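PDB 2VSO: eukaryotic initiation factor 4F subunit P150 from Saccharomyces cerevisiae, which joins the eIF4F complex that engages the mRNA cap, seeds assembly of the translation apparatus and, through poly(A)-binding protein PAB1, brings the two mRNA ends together. Local coordinates for residues A131-E136 against R178-L183; S216-L221 against I271-L276. All blocks are in the same frame, centred on the assembly; numbering follows the deposited sequence.

How the interactions relate
Both interactions are buried helix-helix contacts in the all-helical MIF4G middle domain, but interaction 1 is central and interaction 2 lies further out. Interaction 1, between helices 122-139 and 163-185, is centred about 4 Å from the centre of the chain; interaction 2, between helices 211-228 and 264-278, lies about 18 Å from it, towards the C-terminal end. Their centres are about 20 Å apart and they share no helix, but Gly181 CA of interaction 1 packs 3.6 Å from Leu220 CD1 of interaction 2. Helix 191-206 also touches both. A cysteine sulfur meets aliphatic methyl groups in interaction 1, whereas interaction 2 is purely aliphatic and is flanked by Asp272, which forms a salt bridge with a chain of another protein.

Interaction 1: residues A131-E136 against R178-L183; sequences ARCHAE and RFIGFL
Cys133 meets Ile180 and Leu183, and is the one residue of 131-136 that touches 178-183. The evidence for apolar packing is that Cys133 SG lies 3.3 Å from Ile180 CD1 and 4.3 Å from Leu183 CD1, with Cys133 CB also 3.6 Å from Ile180 CD1. The sulfur thus packs chiefly on Ile180 CD1, with Leu183 CD1, about one helical turn on, as a looser second neighbour. With CG1 of Ile180 anti to its carbonyl carbon (chi1 -60°), the terminal CD1 reaches Cys133 although the CB bond does not aim at the opposing helix. Within 178-183 the leucine has a second apolar neighbour: Leu183 CG stands 4.0 Å above the plane of the Phe179 ring, over its centre. Phe83 of helix 73-88 meets that ring edge-to-face and touches Cys133 as well, while Leu189 packs on Cys133, Ile180 and Leu183 together.

The salt bridges of the 131-136 segment run along its own helix. Arg132 NH1 pairs with Glu136 OE2 at 3.4 Å, and Glu136 OE1 with Lys139 NZ, which probably favours the charged carboxylate.

With 94 Å² buried and the nearest CA atoms, of Cys133 and Ile180, 7.5 Å apart, the contact is local; its sulfur and methyl chemistry implies a non-directional join between two interior helices of the HEAT-repeat-like MIF4G domain.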
# COMPACT_ATOMS: atom_id res chain seq x y z
N ALA C 131 -15.85 -2.96 -27.95
CA ALA C 131 -16.35 -1.65 -28.36
C ALA C 131 -16.06 -0.60 -27.31
O ALA C 131 -15.77 0.56 -27.63
CB ALA C 131 -17.88 -1.70 -28.66
N ARG C 132 -16.14 -1.01 -26.05
CA ARG C 132 -15.88 -0.10 -24.95
C ARG C 132 -14.38 0.15 -24.68
O ARG C 132 -14.04 1.19 -24.12
CB ARG C 132 -16.59 -0.57 -23.68
CG ARG C 132 -16.27 0.22 -22.45
CD ARG C 132 -16.62 1.67 -22.63
NE ARG C 132 -18.04 1.85 -22.87
CZ ARG C 132 -18.57 2.98 -23.31
NH1 ARG C 132 -17.78 4.02 -23.56
NH2 ARG C 132 -19.88 3.08 -23.51
N CYS C 133 -13.49 -0.76 -25.08
CA CYS C 133 -12.05 -0.47 -24.87
C CYS C 133 -11.66 0.53 -25.92
O CYS C 133 -10.93 1.48 -25.65
CB CYS C 133 -11.13 -1.70 -24.99
SG CYS C 133 -11.53 -3.12 -23.98
N HIS C 134 -12.15 0.30 -27.13
CA HIS C 134 -11.92 1.19 -28.27
C HIS C 134 -12.38 2.60 -27.95
O HIS C 134 -11.67 3.57 -28.20
CB HIS C 134 -12.66 0.69 -29.49
CG HIS C 134 -11.94 -0.39 -30.25
ND1 HIS C 134 -10.65 -0.23 -30.70
CD2 HIS C 134 -12.34 -1.61 -30.65
CE1 HIS C 134 -10.28 -1.33 -31.34
NE2 HIS C 134 -11.29 -2.18 -31.33
N ALA C 135 -13.56 2.70 -27.37
CA ALA C 135 -14.06 4.01 -26.97
C ALA C 135 -13.12 4.65 -25.95
O ALA C 135 -12.63 5.76 -26.16
CB ALA C 135 -15.47 3.90 -26.41
N GLU C 136 -12.86 3.95 -24.86
CA GLU C 136 -12.02 4.50 -23.80
C GLU C 136 -10.59 4.70 -24.29
O GLU C 136 -9.92 5.65 -23.88
CB GLU C 136 -12.07 3.61 -22.55
CG GLU C 136 -13.49 3.26 -22.07
CD GLU C 136 -14.31 4.48 -21.64
OE1 GLU C 136 -13.83 5.61 -21.82
OE2 GLU C 136 -15.42 4.30 -21.11
N ARG C 178 -3.87 -1.72 -18.33
CA ARG C 178 -3.74 -2.76 -17.33
C ARG C 178 -4.95 -3.66 -17.35
O ARG C 178 -4.83 -4.88 -17.27
CB ARG C 178 -3.60 -2.12 -15.95
CG ARG C 178 -3.86 -3.10 -14.86
CD ARG C 178 -3.29 -2.66 -13.54
NE ARG C 178 -3.06 -3.88 -12.79
CZ ARG C 178 -2.37 -3.96 -11.67
NH1 ARG C 178 -1.83 -2.88 -11.14
NH2 ARG C 178 -2.22 -5.14 -11.08
N PHE C 179 -6.12 -3.03 -17.45
CA PHE C 179 -7.39 -3.72 -17.45
C PHE C 179 -7.58 -4.54 -18.73
O PHE C 179 -8.09 -5.66 -18.68
CB PHE C 179 -8.51 -2.71 -17.28
CG PHE C 179 -9.87 -3.32 -17.17
CD1 PHE C 179 -10.15 -4.25 -16.19
CD2 PHE C 179 -10.87 -2.96 -18.05
CE1 PHE C 179 -11.40 -4.81 -16.08
CE2 PHE C 179 -12.13 -3.52 -17.95
CZ PHE C 179 -12.39 -4.44 -16.96
N ILE C 180 -7.16 -3.98 -19.85
CA ILE C 180 -7.10 -4.72 -21.09
C ILE C 180 -6.35 -6.03 -20.87
O ILE C 180 -6.79 -7.09 -21.34
CB ILE C 180 -6.33 -3.96 -22.19
CG1 ILE C 180 -6.98 -2.62 -22.51
CG2 ILE C 180 -6.17 -4.83 -23.42
CD1 ILE C 180 -8.42 -2.71 -22.86
N GLY C 181 -5.21 -5.93 -20.17
CA GLY C 181 -4.31 -7.06 -19.98
C GLY C 181 -4.95 -8.18 -19.19
O GLY C 181 -4.68 -9.35 -19.42
N PHE C 182 -5.82 -7.82 -18.27
CA PHE C 182 -6.60 -8.78 -17.49
C PHE C 182 -7.83 -9.35 -18.21
O PHE C 182 -8.30 -10.43 -17.88
CB PHE C 182 -7.00 -8.16 -16.16
CG PHE C 182 -5.87 -8.08 -15.16
CD1 PHE C 182 -5.65 -6.93 -14.42
CD2 PHE C 182 -5.02 -9.17 -14.97
CE1 PHE C 182 -4.61 -6.86 -13.51
CE2 PHE C 182 -3.98 -9.11 -14.04
CZ PHE C 182 -3.77 -7.96 -13.31
N LEU C 183 -8.34 -8.62 -19.20
CA LEU C 183 -9.44 -9.12 -20.01
C LEU C 183 -8.90 -10.07 -21.07
O LEU C 183 -9.46 -11.13 -21.32
CB LEU C 183 -10.14 -7.94 -20.69
CG LEU C 183 -10.74 -6.88 -19.77
CD1 LEU C 183 -11.16 -5.66 -20.56
CD2 LEU C 183 -11.90 -7.44 -18.97

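Interaction 2: residues S216-L221 against I271-L276; sequences SVVELL and IDIKEL
Val218 and Leu221 of helix 211-228 both rest against one residue of helix 264-278, Ile273. Taken in order, the segment begins with Ser216, which is turned to the other side of its helix and touches Leu174 and Val177 of helix 163-185. Val218 comes next, where the backbones draw closest, its CA lying 7.0 Å from that of Ile273. Its CB bond runs beside the opposing helix, but CG2, anti to the carbonyl carbon while CG1 is anti to the backbone N (chi1 167°), makes the approach. Val218 CG2 lies 4.0 Å from Ile273 CG1 and 4.2 Å from Ile273 CD1, so one methyl group meets the longer branch of the isoleucine, and the two side chains cross at a slant.

Glu219 directs its CB away from this interface and has a weak, long ion pair with Arg178. Such two-sidedness suits the HEAT-repeat-like fold of MIF4G domains, in which stacked helices are packed between neighbours: Leu220, on helix 211-228, touches Met194, Phe198 and Leu201 of helix 191-206. Leu221 then turns back towards Ile273, and here Leu221 CB does the touching, at 4.1 Å from Ile273 CG2. The isoleucine therefore divides its branches, CG1 and CD1 going to Val218 and CG2 to Leu221, one turn apart.

Leu246 adjoins Leu221 and Leu253 adjoins Ile273, both from helix 242-257. Outside this packing, Asp272 OD1 pairs with a basic side chain on the chain of another protein, consistent with the eIF4A-binding role of this middle domain.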
# COMPACT_ATOMS: atom_id res chain seq x y z
N SER C 216 4.18 0.19 -16.30
CA SER C 216 2.98 -0.33 -16.93
C SER C 216 3.29 -1.46 -17.90
O SER C 216 2.62 -2.49 -17.89
CB SER C 216 2.25 0.79 -17.65
OG SER C 216 1.17 0.31 -18.43
N VAL C 217 4.31 -1.26 -18.74
CA VAL C 217 4.73 -2.24 -19.74
C VAL C 217 5.18 -3.54 -19.11
O VAL C 217 4.77 -4.62 -19.55
CB VAL C 217 5.87 -1.71 -20.63
CG1 VAL C 217 5.81 -2.38 -21.98
CG2 VAL C 217 5.74 -0.23 -20.82
N VAL C 218 6.04 -3.44 -18.10
CA VAL C 218 6.53 -4.61 -17.37
C VAL C 218 5.37 -5.41 -16.82
O VAL C 218 5.24 -6.60 -17.10
CB VAL C 218 7.53 -4.23 -16.23
CG1 VAL C 218 7.76 -5.40 -15.31
CG2 VAL C 218 8.85 -3.74 -16.81
N GLU C 219 4.51 -4.76 -16.05
CA GLU C 219 3.36 -5.43 -15.48
C GLU C 219 2.49 -6.10 -16.54
O GLU C 219 2.00 -7.21 -16.33
CB GLU C 219 2.54 -4.49 -14.62
CG GLU C 219 3.27 -3.97 -13.40
CD GLU C 219 2.51 -2.85 -12.71
OE1 GLU C 219 1.48 -2.40 -13.25
OE2 GLU C 219 2.95 -2.41 -11.62
N LEU C 220 2.32 -5.44 -17.69
CA LEU C 220 1.57 -6.01 -18.79
C LEU C 220 2.27 -7.23 -19.38
O LEU C 220 1.69 -8.29 -19.53
CB LEU C 220 1.34 -4.96 -19.87
CG LEU C 220 0.42 -5.35 -21.03
CD1 LEU C 220 -1.00 -5.68 -20.54
CD2 LEU C 220 0.39 -4.24 -22.03
N LEU C 221 3.55 -7.09 -19.69
CA LEU C 221 4.34 -8.22 -20.14
C LEU C 221 4.38 -9.38 -19.13
O LEU C 221 4.46 -10.55 -19.51
CB LEU C 221 5.75 -7.77 -20.48
CG LEU C 221 5.81 -6.94 -21.75
CD1 LEU C 221 7.10 -6.15 -21.77
CD2 LEU C 221 5.69 -7.85 -22.95
N ILE C 271 15.49 -5.62 -16.81
CA ILE C 271 16.48 -6.67 -17.00
C ILE C 271 15.86 -8.03 -16.68
O ILE C 271 16.25 -9.06 -17.24
CB ILE C 271 17.75 -6.39 -16.16
CG1 ILE C 271 18.57 -5.30 -16.84
CG2 ILE C 271 18.59 -7.63 -16.00
CD1 ILE C 271 19.50 -4.58 -15.89
N ASP C 272 14.86 -8.02 -15.81
CA ASP C 272 14.18 -9.25 -15.40
C ASP C 272 13.12 -9.80 -16.36
O ASP C 272 13.02 -11.02 -16.48
CB ASP C 272 13.64 -9.13 -13.98
CG ASP C 272 14.75 -9.08 -12.94
OD1 ASP C 272 15.94 -9.03 -13.35
OD2 ASP C 272 14.45 -9.10 -11.73
N ILE C 273 12.33 -8.95 -17.03
CA ILE C 273 11.46 -9.48 -18.11
C ILE C 273 12.27 -9.90 -19.32
O ILE C 273 11.90 -10.85 -20.00
CB ILE C 273 10.30 -8.54 -18.58
CG1 ILE C 273 10.53 -7.10 -18.15
CG2 ILE C 273 8.92 -9.08 -18.15
CD1 ILE C 273 11.18 -6.27 -19.21
N LYS C 274 13.37 -9.19 -19.57
CA LYS C 274 14.26 -9.51 -20.68
C LYS C 274 14.86 -10.90 -20.52
O LYS C 274 14.98 -11.64 -21.48
CB LYS C 274 15.36 -8.46 -20.79
CG LYS C 274 15.95 -8.29 -22.17
CD LYS C 274 16.60 -9.56 -22.69
CE LYS C 274 16.65 -9.56 -24.21
NZ LYS C 274 17.41 -10.72 -24.73
N GLU C 275 15.20 -11.27 -19.29
CA GLU C 275 15.75 -12.59 -19.03
C GLU C 275 14.63 -13.61 -18.97
O GLU C 275 14.81 -14.75 -19.37
CB GLU C 275 16.54 -12.63 -17.71
CG GLU C 275 16.88 -14.06 -17.27
CD GLU C 275 17.59 -14.14 -15.93
OE1 GLU C 275 18.08 -15.24 -15.58
OE2 GLU C 275 17.66 -13.11 -15.23
N LEU C 276 13.48 -13.18 -18.47
CA LEU C 276 12.33 -14.06 -18.37
C LEU C 276 11.81 -14.49 -19.75
O LEU C 276 11.45 -15.64 -19.93
CB LEU C 276 11.20 -13.41 -17.56
CG LEU C 276 9.96 -14.30 -17.40
CD1 LEU C 276 10.35 -15.64 -16.83
CD2 LEU C 276 8.94 -13.63 -16.52